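Local coordinates for protein 3-carboxy-cis,cis-muconate cycloisomerase (Pseudomonas putida, PDB 1RE5) that is a member of the fumarase/aspartase superfamily of mainly helical, tetrameric enzymes, in which long helices from different subunits pack together, at residues Leu431-Ala434 with Arg435-Ala439; Thr158-Thr161 with Leu162-Leu166; Gly171-Thr174 with Arg175-Gln178; Ser137-Ala140 with Leu141-Asp145; Gly248-Gly251 with Arg252-Leu256. All coordinates share one frame; numbering follows the deposited sequence.

Interaction 1: Leu431-Ala434 with Arg435-Ala439; sequences LGQA and RVWVA
Q433 lays its CB over one face of the W437 indole in a CH-pi contact. The CB stands 3.8 Å from the centroid of the six-membered ring of W437 and 23° off its normal, displaced toward the rim near CE2. W437 comes there because its CG sits beside its own backbone N (chi1 -62°), which folds the ring back toward the start of the helix. The carbonyl O of Q433 lies under the same face, 3.5 Å from W437 CG. Beyond CB, a bend at chi2 carries the Q433 amide away from the indole and alongside V436, with the amide plane 77° from the ring plane.

Backbone bonds fix this first turn. W437 N donates to Q433 O over 2.9 Å in a nearly straight bond, while the bond from V436 N to the same oxygen is weak. One residue on, V438 N reaches A434 O at 3.3 Å. On another side, R435 bends at chi3 and brings its guanidinium back to L431, whose CD2 lies at the edge of the guanidinium, near its plane, 3.5 Å from R435 NH1. Ahead of the helix the chain makes a type II' turn, closed by A434 N on L431 O at 2.9 Å, with G432 supplying the positive phi.

The indole NE1 bonds to G197 O of the second subunit, and A434 and W437 rest on M164. With Q433 at the N-cap, this is a helix start led in by a type II' turn, and it opens helix 434-449, the last helix of the chain.

Interaction 2: Thr158-Thr161 with Leu162-Leu166; sequences TPVT and LGMKL
M164 and K165 reach back to V160 across a strand-to-helix junction, where strand 159-161 gives way directly to helix 162-187. Each methyl of V160 meets a different helix side chain. M164 runs extended from its backbone (chi1 -162°, chi2 -164°) and then bends at chi3, which swings its terminal methyl against the strand: M164 CE lies 3.7 Å from V160 CG2 and 3.6 Å from V160 CA. The two side chains meet at about a right angle.

T161 takes the N-cap place without capping the helix through its hydroxyl. Its OG1 is turned instead to A144 O, with a weaker bond to T146 O, so the hydroxyl ties the helix start to the chain before strand 147-152. The main chain starts the helix: K165 N donates to T161 O over 3.3 Å at 162°.

K165 leaves the helix with CG beside its backbone N and curls at both chi3 and chi4. Its NZ forms a salt bridge with E314 of the second subunit and a hydrogen bond with H313 of that subunit. The aliphatic part of the lysine stays against the strand, with K165 CG 3.9 Å from V160 CG1.

Interaction 3: Gly171-Thr174 with Arg175-Gln178; sequences GALT and RHRQ
R175 N donates to G171 O at 3.2 Å and 163°, one of a run of i to i+4 backbone bonds within helix 162-187, a long helix packed among those of its own and a neighbouring subunit. R177 N to L173 O and Q178 N to T174 O continue the ladder, each 3.0 Å long. H176 N is shared: it donates to A172 O and more weakly to L173 O.

The charged end of R175 turns back along the helix. A bend at chi3 (-100°) lays the guanidinium flat over the peptide between G171 and A172, with G171 O 3.2 Å above its plane and offset toward the rim. Having no side chain, G171 lets the group come down this close. The charge itself is met by the second subunit, where NH1 pairs with D231 and NH2 with E223.

H176 covers the next carbonyl. Its CG sits beside the backbone N (chi1 -63°), placing A172 O over the centre of the imidazole, 3.3 Å above the plane, where it faces the ring and not a ring N-H, although the same oxygen accepts from H176 N. The imidazole also packs on L242 and V243 of helix 231-257. L173 points away from the following turn into L129, L132 and L136 of helix 106-142. Beside R175, the methyl of A172 takes a looser place, its CB 4.1 Å from R175 NH1.

Interaction 4: Ser137-Ala140 with Leu141-Asp145; sequences SQQA and LKHAD
L141 continues the helix from the turn before it, its N bonded to S137 O at 3.2 Å. With CG beside the backbone N (chi1 -74°), the side chain leans back along the helix, and L141 CG comes 3.6 Å from the same S137 oxygen.

K142 makes the short, straight bond of the group, from its N to Q138 O over 2.7 Å at 172°. Its CB also rests near that carbonyl. From there the side chain runs out fully extended, CG anti to the backbone N, and the ammonium end heads off from the preceding turn on the exposed side of the helix.

H143 still donates to Q139 O, at 2.9 Å, but its own phi and psi are no longer helical. Its imidazole lies alongside the Q139 side chain, both pointing the same way with the amide and ring planes 24° apart. Q139 O approaches the edge of the ring, 3.5 Å from H143 ND1, while K142 CG covers part of one ring face.

A144 breaks the i to i+4 pattern: its N bonds to L141 O over 3.0 Å. Its CB stays 3.6 Å from A140 O. Beyond the contact, H143 pairs through its backbone with G163, and S137 and A140 pack against helix 434-449. The arrangement is the C-terminal end of the long helix 106-142, closing in a tighter i to i+3 bond where the chain leaves the bundle for strand 147-152.

Interaction 5: Gly248-Gly251 with Arg252-Leu256; sequences GKFG and RDISL
This is a pair of i to i+4 side-chain contacts on two sides of helix 231-257, near its C-terminal end and largely buried between subunits. A salt bridge joins K249 to D253, with K249 NZ 2.7 Å from D253 OD2 and approaching its syn lone pair, the side of the other carboxylate oxygen. K249 starts anti to its backbone N and bends at chi2 and chi4 to bring the ammonium round to the acid one turn on. D253 meets it with CG beside its own backbone N (chi1 -72°). Both ends have further partners on the second subunit: NZ bonds to Q311 O and H313 O, and OD1 accepts from H313 N. This shared grip probably favours the charged forms of both side chains.

F250 and I254 form an apolar pair on a different side. I254 CG1 sits over one face of the F250 ring, 4.3 Å from its centroid and 16° off the normal, a CH-pi contact, while I254 CD1 touches F250 CE1 at 3.7 Å. Beneath them the main chain is regular, with D253 N on K249 O at 2.9 Å and I254 N on F250 O at 3.1 Å. S255 turns its hydroxyl back onto the helix backbone, where OG donates to R252 O over 2.8 Å, an oxygen that also accepts from L256 N.

Around this part of the helix, F250 packs on L166 and V169 of helix 162-187, on L291 of helix 286-307 and, together with I254, on I344 of helix 319-347; S255 meets L154 of the third subunit.

How the interactions relate
Interactions 1, 2 and 4 cluster where three helices begin or end. Helix 434-449 starts against the strand-to-helix junction of interaction 2, where A434 and W437 pack on M164, and V438 lies beside the helix end of interaction 4. Interactions 3 and 5 are buried within long helices of the bundle, with nearest atoms about 7 Å apart; L166 of interaction 2 touches F250 of interaction 5. Interactions 2 and 3 share helix 162-187. Chemistry follows place: R175, K249 and D253 of buried interactions 3 and 5 find polar partners on the second subunit, as do K165 of interaction 2 and W437 of interaction 1, whereas interaction 4, the most exposed, touches no other chain of the assembly and relies chiefly on backbone bonds.

Interaction 1: Leu431-Ala434 with Arg435-Ala439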
loop_
_atom_site.group_PDB
_atom_site.type_symbol
_atom_site.label_atom_id
_atom_site.label_comp_id
_atom_site.label_asym_id
_atom_site.label_seq_id
_atom_site.Cartn_x
_atom_site.Cartn_y
_atom_site.Cartn_z
ATOM N N LEU D 431 -3.091 -0.302 -40.945
ATOM C CA LEU D 431 -2.172 -0.064 -39.845
ATOM C C LEU D 431 -2.222 1.362 -39.307
ATOM O O LEU D 431 -1.493 1.706 -38.376
ATOM C CB LEU D 431 -0.749 -0.409 -40.292
ATOM C CG LEU D 431 -0.308 -1.846 -39.997
ATOM C CD1 LEU D 431 -1.487 -2.796 -40.106
ATOM C CD2 LEU D 431 0.815 -2.241 -40.928
ATOM N N GLY D 432 -3.082 2.190 -39.883
ATOM C CA GLY D 432 -3.187 3.564 -39.425
ATOM C C GLY D 432 -1.854 4.277 -39.250
ATOM O O GLY D 432 -0.992 4.233 -40.126
ATOM N N GLN D 433 -1.674 4.924 -38.105
ATOM C CA GLN D 433 -0.443 5.664 -37.827
ATOM C C GLN D 433 0.667 4.832 -37.178
ATOM O O GLN D 433 1.655 5.383 -36.678
ATOM C CB GLN D 433 -0.751 6.878 -36.938
ATOM C CG GLN D 433 -1.818 7.803 -37.513
ATOM C CD GLN D 433 -1.491 8.231 -38.936
ATOM O OE1 GLN D 433 -0.491 8.921 -39.176
ATOM N NE2 GLN D 433 -2.324 7.811 -39.892
ATOM N N ALA D 434 0.510 3.512 -37.194
ATOM C CA ALA D 434 1.498 2.614 -36.613
ATOM C C ALA D 434 2.940 3.059 -36.839
ATOM O O ALA D 434 3.681 3.270 -35.881
ATOM C CB ALA D 434 1.304 1.214 -37.165
ATOM N N ARG D 435 3.341 3.188 -38.101
ATOM C CA ARG D 435 4.707 3.596 -38.433
ATOM C C ARG D 435 5.058 5.018 -37.973
ATOM O O ARG D 435 6.210 5.314 -37.628
ATOM C CB ARG D 435 4.951 3.450 -39.944
ATOM C CG ARG D 435 5.282 2.030 -40.366
ATOM C CD ARG D 435 5.534 1.883 -41.871
ATOM N NE ARG D 435 4.298 1.941 -42.658
ATOM C CZ ARG D 435 3.213 1.203 -42.417
ATOM N NH1 ARG D 435 3.199 0.340 -41.404
ATOM N NH2 ARG D 435 2.133 1.335 -43.183
ATOM N N VAL D 436 4.066 5.897 -37.965
ATOM C CA VAL D 436 4.289 7.261 -37.523
ATOM C C VAL D 436 4.641 7.262 -36.028
ATOM O O VAL D 436 5.615 7.901 -35.609
ATOM C CB VAL D 436 3.033 8.124 -37.755
ATOM C CG1 VAL D 436 3.232 9.518 -37.162
ATOM C CG2 VAL D 436 2.749 8.215 -39.231
ATOM N N TRP D 437 3.851 6.544 -35.230
ATOM C CA TRP D 437 4.088 6.473 -33.793
ATOM C C TRP D 437 5.528 6.017 -33.513
ATOM O O TRP D 437 6.248 6.628 -32.705
ATOM C CB TRP D 437 3.107 5.497 -33.132
ATOM C CG TRP D 437 1.637 5.848 -33.248
ATOM C CD1 TRP D 437 0.585 4.972 -33.196
ATOM C CD2 TRP D 437 1.061 7.156 -33.398
ATOM N NE1 TRP D 437 -0.604 5.647 -33.304
ATOM C CE2 TRP D 437 -0.348 6.987 -33.430
ATOM C CE3 TRP D 437 1.594 8.452 -33.509
ATOM C CZ2 TRP D 437 -1.235 8.067 -33.569
ATOM C CZ3 TRP D 437 0.709 9.530 -33.649
ATOM C CH2 TRP D 437 -0.692 9.326 -33.679
ATOM N N VAL D 438 5.950 4.939 -34.169
ATOM C CA VAL D 438 7.308 4.445 -33.983
ATOM C C VAL D 438 8.324 5.526 -34.355
ATOM O O VAL D 438 9.374 5.657 -33.730
ATOM C CB VAL D 438 7.579 3.227 -34.863
ATOM C CG1 VAL D 438 9.049 2.843 -34.760
ATOM C CG2 VAL D 438 6.675 2.065 -34.445
ATOM N N ALA D 439 7.995 6.302 -35.384
ATOM C CA ALA D 439 8.862 7.370 -35.863
ATOM C C ALA D 439 9.029 8.459 -34.821
ATOM O O ALA D 439 10.148 8.838 -34.479
ATOM C CB ALA D 439 8.283 7.951 -37.109
#

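Interaction 2: Thr158-Thr161 with Leu162-Leu166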
loop_
_atom_site.group_PDB
_atom_site.type_symbol
_atom_site.label_atom_id
_atom_site.label_comp_id
_atom_site.label_asym_id
_atom_site.label_seq_id
_atom_site.Cartn_x
_atom_site.Cartn_y
_atom_site.Cartn_z
ATOM N N THR D 158 -8.887 -3.894 -34.111
ATOM C CA THR D 158 -8.201 -3.506 -35.338
ATOM C C THR D 158 -6.704 -3.677 -35.199
ATOM O O THR D 158 -6.146 -3.554 -34.109
ATOM C CB THR D 158 -8.506 -2.059 -35.710
ATOM O OG1 THR D 158 -8.391 -1.245 -34.541
ATOM C CG2 THR D 158 -9.907 -1.938 -36.281
ATOM N N PRO D 159 -6.033 -3.944 -36.318
ATOM C CA PRO D 159 -4.592 -4.155 -36.409
ATOM C C PRO D 159 -3.733 -3.117 -35.723
ATOM O O PRO D 159 -4.111 -1.944 -35.562
ATOM C CB PRO D 159 -4.341 -4.197 -37.912
ATOM C CG PRO D 159 -5.595 -4.748 -38.438
ATOM C CD PRO D 159 -6.637 -3.974 -37.657
ATOM N N VAL D 160 -2.544 -3.585 -35.371
ATOM C CA VAL D 160 -1.532 -2.818 -34.680
ATOM C C VAL D 160 -0.206 -3.388 -35.225
ATOM O O VAL D 160 -0.211 -4.356 -35.981
ATOM C CB VAL D 160 -1.726 -3.038 -33.135
ATOM C CG1 VAL D 160 -0.420 -3.388 -32.445
ATOM C CG2 VAL D 160 -2.379 -1.800 -32.527
ATOM N N THR D 161 0.922 -2.793 -34.870
ATOM C CA THR D 161 2.204 -3.273 -35.360
ATOM C C THR D 161 3.065 -3.628 -34.140
ATOM O O THR D 161 2.880 -3.057 -33.068
ATOM C CB THR D 161 2.857 -2.163 -36.213
ATOM O OG1 THR D 161 3.582 -2.748 -37.288
ATOM C CG2 THR D 161 3.807 -1.340 -35.397
ATOM N N LEU D 162 3.991 -4.574 -34.265
ATOM C CA LEU D 162 4.808 -4.909 -33.089
ATOM C C LEU D 162 5.653 -3.708 -32.695
ATOM O O LEU D 162 5.857 -3.444 -31.504
ATOM C CB LEU D 162 5.721 -6.122 -33.339
ATOM C CG LEU D 162 6.662 -6.485 -32.172
ATOM C CD1 LEU D 162 5.845 -6.784 -30.922
ATOM C CD2 LEU D 162 7.514 -7.700 -32.529
ATOM N N GLY D 163 6.141 -2.984 -33.704
ATOM C CA GLY D 163 6.956 -1.809 -33.454
ATOM C C GLY D 163 6.187 -0.749 -32.686
ATOM O O GLY D 163 6.749 -0.046 -31.833
ATOM N N MET D 164 4.894 -0.632 -32.983
ATOM C CA MET D 164 4.051 0.345 -32.312
ATOM C C MET D 164 4.050 0.019 -30.819
ATOM O O MET D 164 4.254 0.904 -29.979
ATOM C CB MET D 164 2.626 0.290 -32.858
ATOM C CG MET D 164 1.795 1.519 -32.545
ATOM S SD MET D 164 0.019 1.285 -32.788
ATOM C CE MET D 164 0.019 0.446 -34.302
ATOM N N LYS D 165 3.848 -1.257 -30.493
ATOM C CA LYS D 165 3.827 -1.672 -29.106
ATOM C C LYS D 165 5.150 -1.346 -28.434
ATOM O O LYS D 165 5.165 -0.680 -27.402
ATOM C CB LYS D 165 3.523 -3.171 -28.991
ATOM C CG LYS D 165 2.139 -3.584 -29.528
ATOM C CD LYS D 165 1.934 -5.086 -29.436
ATOM C CE LYS D 165 1.644 -5.548 -28.016
ATOM N NZ LYS D 165 0.298 -5.130 -27.553
ATOM N N LEU D 166 6.262 -1.800 -29.004
ATOM C CA LEU D 166 7.565 -1.513 -28.411
ATOM C C LEU D 166 7.827 -0.015 -28.328
ATOM O O LEU D 166 8.524 0.447 -27.433
ATOM C CB LEU D 166 8.685 -2.168 -29.212
ATOM C CG LEU D 166 8.700 -3.695 -29.237
ATOM C CD1 LEU D 166 9.855 -4.171 -30.083
ATOM C CD2 LEU D 166 8.823 -4.237 -27.816
#

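Interaction 3: Gly171-Thr174 with Arg175-Gln178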
loop_
_atom_site.group_PDB
_atom_site.type_symbol
_atom_site.label_atom_id
_atom_site.label_comp_id
_atom_site.label_asym_id
_atom_site.label_seq_id
_atom_site.Cartn_x
_atom_site.Cartn_y
_atom_site.Cartn_z
ATOM N N GLY D 171 8.643 5.189 -25.401
ATOM C CA GLY D 171 8.151 6.482 -24.976
ATOM C C GLY D 171 8.201 6.653 -23.472
ATOM O O GLY D 171 8.728 7.640 -22.981
ATOM N N ALA D 172 7.650 5.693 -22.738
ATOM C CA ALA D 172 7.632 5.759 -21.290
ATOM C C ALA D 172 9.043 5.872 -20.744
ATOM O O ALA D 172 9.303 6.719 -19.884
ATOM C CB ALA D 172 6.961 4.525 -20.722
ATOM N N LEU D 173 9.951 5.028 -21.237
ATOM C CA LEU D 173 11.338 5.051 -20.763
ATOM C C LEU D 173 12.011 6.415 -20.972
ATOM O O LEU D 173 12.784 6.876 -20.118
ATOM C CB LEU D 173 12.161 3.953 -21.446
ATOM C CG LEU D 173 11.848 2.515 -21.018
ATOM C CD1 LEU D 173 12.827 1.562 -21.659
ATOM C CD2 LEU D 173 11.944 2.396 -19.518
ATOM N N THR D 174 11.721 7.054 -22.102
ATOM C CA THR D 174 12.280 8.368 -22.388
ATOM C C THR D 174 11.807 9.375 -21.329
ATOM O O THR D 174 12.591 10.174 -20.808
ATOM C CB THR D 174 11.838 8.865 -23.786
ATOM O OG1 THR D 174 12.339 7.968 -24.788
ATOM C CG2 THR D 174 12.365 10.286 -24.054
ATOM N N ARG D 175 10.518 9.335 -21.017
ATOM C CA ARG D 175 9.956 10.229 -20.021
ATOM C C ARG D 175 10.583 9.995 -18.645
ATOM O O ARG D 175 10.676 10.919 -17.836
ATOM C CB ARG D 175 8.448 10.030 -19.935
ATOM C CG ARG D 175 7.635 10.917 -20.850
ATOM C CD ARG D 175 6.188 10.437 -20.901
ATOM N NE ARG D 175 5.968 9.649 -22.106
ATOM C CZ ARG D 175 5.293 8.514 -22.147
ATOM N NH1 ARG D 175 4.760 8.014 -21.049
ATOM N NH2 ARG D 175 5.163 7.879 -23.297
ATOM N N HIS D 176 11.014 8.769 -18.367
ATOM C CA HIS D 176 11.613 8.500 -17.065
ATOM C C HIS D 176 13.025 9.020 -17.013
ATOM O O HIS D 176 13.487 9.468 -15.958
ATOM C CB HIS D 176 11.596 7.003 -16.753
ATOM C CG HIS D 176 10.216 6.444 -16.653
ATOM N ND1 HIS D 176 9.931 5.109 -16.855
ATOM C CD2 HIS D 176 9.029 7.054 -16.432
ATOM C CE1 HIS D 176 8.626 4.922 -16.769
ATOM N NE2 HIS D 176 8.056 6.087 -16.513
ATOM N N ARG D 177 13.713 8.959 -18.149
ATOM C CA ARG D 177 15.087 9.439 -18.217
ATOM C C ARG D 177 15.057 10.925 -17.953
ATOM O O ARG D 177 15.907 11.471 -17.247
ATOM C CB ARG D 177 15.665 9.153 -19.592
ATOM C CG ARG D 177 15.672 7.677 -19.907
ATOM C CD ARG D 177 16.269 7.419 -21.252
ATOM N NE ARG D 177 17.699 7.696 -21.282
ATOM C CZ ARG D 177 18.394 7.836 -22.409
ATOM N NH1 ARG D 177 17.771 7.728 -23.579
ATOM N NH2 ARG D 177 19.705 8.067 -22.365
ATOM N N GLN D 178 14.032 11.550 -18.517
ATOM C CA GLN D 178 13.763 12.975 -18.405
ATOM C C GLN D 178 13.517 13.320 -16.938
ATOM O O GLN D 178 14.091 14.265 -16.417
ATOM C CB GLN D 178 12.523 13.270 -19.237
ATOM C CG GLN D 178 12.185 14.694 -19.543
ATOM C CD GLN D 178 10.872 14.772 -20.343
ATOM O OE1 GLN D 178 10.696 14.068 -21.364
ATOM N NE2 GLN D 178 9.943 15.623 -19.881
#

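Interaction 4: Ser137-Ala140 with Leu141-Asp145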
loop_
_atom_site.group_PDB
_atom_site.type_symbol
_atom_site.label_atom_id
_atom_site.label_comp_id
_atom_site.label_asym_id
_atom_site.label_seq_id
_atom_site.Cartn_x
_atom_site.Cartn_y
_atom_site.Cartn_z
ATOM N N SER D 137 14.681 0.897 -29.122
ATOM C CA SER D 137 14.526 1.795 -30.254
ATOM C C SER D 137 14.750 1.058 -31.578
ATOM O O SER D 137 14.011 1.256 -32.539
ATOM C CB SER D 137 15.527 2.936 -30.135
ATOM O OG SER D 137 15.543 3.689 -31.328
ATOM N N GLN D 138 15.773 0.212 -31.621
ATOM C CA GLN D 138 16.089 -0.546 -32.821
ATOM C C GLN D 138 14.994 -1.556 -33.154
ATOM O O GLN D 138 14.541 -1.647 -34.290
ATOM C CB GLN D 138 17.418 -1.266 -32.636
ATOM C CG GLN D 138 18.568 -0.339 -32.370
ATOM C CD GLN D 138 19.905 -1.017 -32.546
ATOM O OE1 GLN D 138 20.950 -0.400 -32.354
ATOM N NE2 GLN D 138 19.884 -2.297 -32.926
ATOM N N GLN D 139 14.587 -2.322 -32.152
ATOM C CA GLN D 139 13.523 -3.307 -32.313
ATOM C C GLN D 139 12.245 -2.617 -32.807
ATOM O O GLN D 139 11.546 -3.134 -33.664
ATOM C CB GLN D 139 13.252 -4.008 -30.980
ATOM C CG GLN D 139 14.434 -4.771 -30.414
ATOM C CD GLN D 139 14.716 -6.057 -31.165
ATOM O OE1 GLN D 139 15.453 -6.912 -30.683
ATOM N NE2 GLN D 139 14.131 -6.203 -32.349
ATOM N N ALA D 140 11.939 -1.448 -32.260
ATOM C CA ALA D 140 10.754 -0.713 -32.682
ATOM C C ALA D 140 10.842 -0.468 -34.184
ATOM O O ALA D 140 9.913 -0.760 -34.929
ATOM C CB ALA D 140 10.665 0.619 -31.934
ATOM N N LEU D 141 11.968 0.073 -34.628
ATOM C CA LEU D 141 12.162 0.335 -36.047
ATOM C C LEU D 141 12.114 -0.951 -36.853
ATOM O O LEU D 141 11.417 -1.032 -37.859
ATOM C CB LEU D 141 13.504 1.021 -36.289
ATOM C CG LEU D 141 13.611 2.490 -35.882
ATOM C CD1 LEU D 141 15.068 2.926 -35.979
ATOM C CD2 LEU D 141 12.710 3.338 -36.769
ATOM N N LYS D 142 12.865 -1.951 -36.411
ATOM C CA LYS D 142 12.917 -3.234 -37.095
ATOM C C LYS D 142 11.542 -3.816 -37.357
ATOM O O LYS D 142 11.305 -4.371 -38.427
ATOM C CB LYS D 142 13.735 -4.243 -36.296
ATOM C CG LYS D 142 13.712 -5.646 -36.876
ATOM C CD LYS D 142 14.798 -6.510 -36.254
ATOM C CE LYS D 142 14.837 -7.904 -36.867
ATOM N NZ LYS D 142 15.935 -8.726 -36.298
ATOM N N HIS D 143 10.636 -3.701 -36.392
ATOM C CA HIS D 143 9.296 -4.244 -36.562
ATOM C C HIS D 143 8.230 -3.159 -36.703
ATOM O O HIS D 143 7.053 -3.388 -36.418
ATOM C CB HIS D 143 8.936 -5.164 -35.387
ATOM C CG HIS D 143 9.760 -6.412 -35.314
ATOM N ND1 HIS D 143 10.902 -6.507 -34.547
ATOM C CD2 HIS D 143 9.617 -7.614 -35.922
ATOM C CE1 HIS D 143 11.425 -7.713 -34.684
ATOM N NE2 HIS D 143 10.664 -8.404 -35.512
ATOM N N ALA D 144 8.635 -1.979 -37.148
ATOM C CA ALA D 144 7.699 -0.869 -37.310
ATOM C C ALA D 144 6.467 -1.231 -38.121
ATOM O O ALA D 144 5.423 -0.606 -37.985
ATOM C CB ALA D 144 8.396 0.321 -37.958
ATOM N N ASP D 145 6.568 -2.242 -38.970
ATOM C CA ASP D 145 5.409 -2.593 -39.770
ATOM C C ASP D 145 5.061 -4.072 -39.870
ATOM O O ASP D 145 4.401 -4.492 -40.821
ATOM C CB ASP D 145 5.534 -1.976 -41.171
ATOM C CG ASP D 145 6.837 -2.319 -41.840
ATOM O OD1 ASP D 145 7.184 -1.654 -42.835
ATOM O OD2 ASP D 145 7.519 -3.256 -41.369
#

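Interaction 5: Gly248-Gly251 with Arg252-Leu256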
loop_
_atom_site.group_PDB
_atom_site.type_symbol
_atom_site.label_atom_id
_atom_site.label_comp_id
_atom_site.label_asym_id
_atom_site.label_seq_id
_atom_site.Cartn_x
_atom_site.Cartn_y
_atom_site.Cartn_z
ATOM N N GLY D 248 6.769 -3.354 -15.936
ATOM C CA GLY D 248 5.797 -4.366 -15.537
ATOM C C GLY D 248 4.780 -4.597 -16.642
ATOM O O GLY D 248 4.289 -5.708 -16.836
ATOM N N LYS D 249 4.459 -3.536 -17.374
ATOM C CA LYS D 249 3.507 -3.629 -18.474
ATOM C C LYS D 249 4.184 -4.420 -19.581
ATOM O O LYS D 249 3.579 -5.275 -20.219
ATOM C CB LYS D 249 3.135 -2.222 -18.965
ATOM C CG LYS D 249 2.067 -2.161 -20.036
ATOM C CD LYS D 249 2.669 -1.901 -21.384
ATOM C CE LYS D 249 1.610 -1.449 -22.367
ATOM N NZ LYS D 249 0.654 -2.546 -22.685
ATOM N N PHE D 250 5.462 -4.131 -19.789
ATOM C CA PHE D 250 6.243 -4.807 -20.813
ATOM C C PHE D 250 6.304 -6.298 -20.477
ATOM O O PHE D 250 6.066 -7.148 -21.334
ATOM C CB PHE D 250 7.645 -4.175 -20.895
ATOM C CG PHE D 250 8.542 -4.806 -21.921
ATOM C CD1 PHE D 250 8.113 -4.971 -23.238
ATOM C CD2 PHE D 250 9.819 -5.247 -21.569
ATOM C CE1 PHE D 250 8.942 -5.569 -24.186
ATOM C CE2 PHE D 250 10.662 -5.848 -22.514
ATOM C CZ PHE D 250 10.226 -6.009 -23.820
ATOM N N GLY D 251 6.585 -6.612 -19.219
ATOM C CA GLY D 251 6.653 -8.003 -18.810
ATOM C C GLY D 251 5.329 -8.721 -18.994
ATOM O O GLY D 251 5.291 -9.899 -19.356
ATOM N N ARG D 252 4.231 -8.020 -18.736
ATOM C CA ARG D 252 2.916 -8.622 -18.889
ATOM C C ARG D 252 2.675 -8.944 -20.358
ATOM O O ARG D 252 2.285 -10.059 -20.707
ATOM C CB ARG D 252 1.823 -7.675 -18.405
ATOM C CG ARG D 252 0.412 -8.195 -18.698
ATOM C CD ARG D 252 -0.028 -9.198 -17.638
ATOM N NE ARG D 252 -0.103 -8.510 -16.353
ATOM C CZ ARG D 252 -1.127 -7.741 -15.977
ATOM N NH1 ARG D 252 -2.190 -7.585 -16.774
ATOM N NH2 ARG D 252 -1.053 -7.065 -14.831
ATOM N N ASP D 253 2.908 -7.959 -21.218
ATOM C CA ASP D 253 2.712 -8.136 -22.649
ATOM C C ASP D 253 3.485 -9.335 -23.224
ATOM O O ASP D 253 2.966 -10.080 -24.064
ATOM C CB ASP D 253 3.078 -6.840 -23.382
ATOM C CG ASP D 253 2.049 -5.735 -23.151
ATOM O OD1 ASP D 253 0.998 -6.029 -22.552
ATOM O OD2 ASP D 253 2.272 -4.573 -23.566
ATOM N N ILE D 254 4.718 -9.528 -22.774
ATOM C CA ILE D 254 5.519 -10.647 -23.241
ATOM C C ILE D 254 4.876 -11.944 -22.800
ATOM O O ILE D 254 4.685 -12.856 -23.598
ATOM C CB ILE D 254 6.923 -10.606 -22.645
ATOM C CG1 ILE D 254 7.598 -9.296 -23.034
ATOM C CG2 ILE D 254 7.736 -11.795 -23.110
ATOM C CD1 ILE D 254 7.846 -9.125 -24.508
ATOM N N SER D 255 4.521 -12.033 -21.525
ATOM C CA SER D 255 3.938 -13.266 -21.018
ATOM C C SER D 255 2.658 -13.617 -21.753
ATOM O O SER D 255 2.384 -14.793 -21.986
ATOM C CB SER D 255 3.687 -13.175 -19.508
ATOM O OG SER D 255 2.562 -12.374 -19.223
ATOM N N LEU D 256 1.870 -12.613 -22.132
ATOM C CA LEU D 256 0.625 -12.882 -22.864
ATOM C C LEU D 256 0.903 -13.286 -24.310
ATOM O O LEU D 256 0.162 -14.096 -24.890
ATOM C CB LEU D 256 -0.295 -11.661 -22.839
ATOM C CG LEU D 256 -0.908 -11.398 -21.467
ATOM C CD1 LEU D 256 -1.455 -10.005 -21.423
ATOM C CD2 LEU D 256 -1.988 -12.428 -21.172
#